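Local coordinates for hemoglobin chain d1 (Lumbricus terrestris, PDB 1X9F), which probably carries oxygen on a heme group, as one of the globin chains of the earthworm's extracellular hemoglobin, at residues D[29-32]-D[33-37]. Numbering follows the deposited sequence.
With CMO (carbon monoxide), chain U.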
# COMPACT_ATOMS: atom_id res chain seq x y z
N LEU D 29 -7.89 17.39 0.14
CA LEU D 29 -9.21 16.80 0.26
C LEU D 29 -9.31 16.04 1.58
O LEU D 29 -10.26 16.21 2.34
CB LEU D 29 -9.48 15.86 -0.92
CG LEU D 29 -10.67 14.89 -0.91
CD1 LEU D 29 -11.94 15.56 -1.40
CD2 LEU D 29 -10.36 13.66 -1.75
N GLU D 30 -8.30 15.20 1.84
CA GLU D 30 -8.26 14.41 3.05
C GLU D 30 -8.30 15.31 4.28
O GLU D 30 -9.01 15.03 5.25
CB GLU D 30 -7.00 13.54 3.09
CG GLU D 30 -6.99 12.53 4.23
CD GLU D 30 -5.74 11.69 4.25
OE1 GLU D 30 -5.10 11.52 3.18
OE2 GLU D 30 -5.38 11.18 5.33
N LEU D 31 -7.53 16.40 4.20
CA LEU D 31 -7.50 17.40 5.25
C LEU D 31 -8.87 18.00 5.50
O LEU D 31 -9.36 17.93 6.63
CB LEU D 31 -6.47 18.50 4.94
CG LEU D 31 -6.42 19.76 5.82
CD1 LEU D 31 -6.12 19.41 7.27
CD2 LEU D 31 -5.39 20.74 5.29
N TRP D 32 -9.51 18.57 4.48
CA TRP D 32 -10.81 19.22 4.67
C TRP D 32 -11.93 18.27 5.03
O TRP D 32 -12.85 18.65 5.74
CB TRP D 32 -11.21 20.07 3.47
CG TRP D 32 -10.41 21.28 3.46
CD1 TRP D 32 -9.36 21.55 2.65
CD2 TRP D 32 -10.51 22.37 4.37
NE1 TRP D 32 -8.81 22.76 2.97
CE2 TRP D 32 -9.50 23.29 4.04
CE3 TRP D 32 -11.36 22.67 5.45
CZ2 TRP D 32 -9.32 24.48 4.72
CZ3 TRP D 32 -11.18 23.86 6.13
CH2 TRP D 32 -10.17 24.75 5.76
N ARG D 33 -11.85 17.04 4.55
CA ARG D 33 -12.86 16.07 4.90
C ARG D 33 -12.83 15.76 6.39
O ARG D 33 -13.87 15.71 7.03
CB ARG D 33 -12.72 14.78 4.10
CG ARG D 33 -13.94 13.93 4.24
CD ARG D 33 -13.88 12.64 3.49
NE ARG D 33 -12.82 11.78 4.00
CZ ARG D 33 -12.57 10.57 3.55
NH1 ARG D 33 -13.31 10.06 2.57
NH2 ARG D 33 -11.59 9.85 4.07
N ASP D 34 -11.62 15.58 6.92
CA ASP D 34 -11.40 15.37 8.35
C ASP D 34 -11.96 16.52 9.16
O ASP D 34 -12.73 16.31 10.10
CB ASP D 34 -9.91 15.21 8.65
CG ASP D 34 -9.39 13.80 8.39
OD1 ASP D 34 -10.12 12.97 7.79
OD2 ASP D 34 -8.25 13.43 8.75
N ILE D 35 -11.56 17.74 8.79
CA ILE D 35 -12.00 18.96 9.45
C ILE D 35 -13.52 19.08 9.47
O ILE D 35 -14.13 19.17 10.54
CB ILE D 35 -11.34 20.19 8.77
CG1 ILE D 35 -9.85 20.25 9.10
CG2 ILE D 35 -12.03 21.49 9.19
CD1 ILE D 35 -9.08 21.36 8.39
N ILE D 36 -14.13 19.06 8.29
CA ILE D 36 -15.58 19.22 8.16
C ILE D 36 -16.37 18.05 8.76
O ILE D 36 -17.53 18.22 9.16
CB ILE D 36 -15.96 19.46 6.68
CG1 ILE D 36 -15.42 20.82 6.21
CG2 ILE D 36 -17.47 19.36 6.47
CD1 ILE D 36 -15.27 20.95 4.71
N ASP D 37 -15.75 16.87 8.82
CA ASP D 37 -16.35 15.72 9.49
C ASP D 37 -16.47 16.02 10.97
O ASP D 37 -17.51 15.77 11.59
CB ASP D 37 -15.47 14.49 9.31
CG ASP D 37 -16.24 13.32 8.76
OD1 ASP D 37 -16.69 12.48 9.56
OD2 ASP D 37 -16.44 13.16 7.53
C CMO U . -8.95 27.98 3.78
O CMO U . -10.04 27.22 3.81
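Leu29 and Arg33 join through the backbone in the usual helical way: the amide of Arg33 donates to Leu29 O at 2.8 Å, and the same i to i+4 step takes Asp34 N to Glu30 O, Ile35 N to Leu31 O and Ile36 N to Trp32 O. The last of these, 2.9 Å from Ile36 N to Trp32 O, is close to straight at 169°. All four belong to one unbroken run of helix 21-38, a little over two turns long, which brings side chains one turn apart, such as Leu31 and Ile35, onto the same side of the helix.

On the buried side Ile35 serves two neighbours at once. Its CD1 lies 3.7 Å from Leu31 CD1, the two chains running side by side, and the same methyl sits over one face of the Trp32 indole, 4.2 Å from the centroid of the six-membered ring, a CH-pi contact displaced toward the rim. Trp32 CG stands anti to the carbonyl carbon (chi1 -74°), a setting that carries the indole alongside Ile35 and out to the ligand. In this globin fold the helix thereby supplies a wall of the distal heme pocket: Trp32 CZ2 lies 3.0 Å from O of the carbon monoxide, a ligand held by a hydrogen bond from His62 NE2, while Phe46 and Phe59 meet the indole edge-to-face. With the indole cut back to an alanine, a gap is likely to open beside the bound gas, and the Ile35 methyl would lose the aromatic face it packs on. Ile36 CD1 reaches the indole obliquely, 4.3 Å from Trp32 CE3.

The polar side turns elsewhere. Glu30 forms a salt bridge with Arg118, and Arg33, its chain bent at chi3 (64°), divides its guanidinium between Tyr55 and Asp117 of the second subunit.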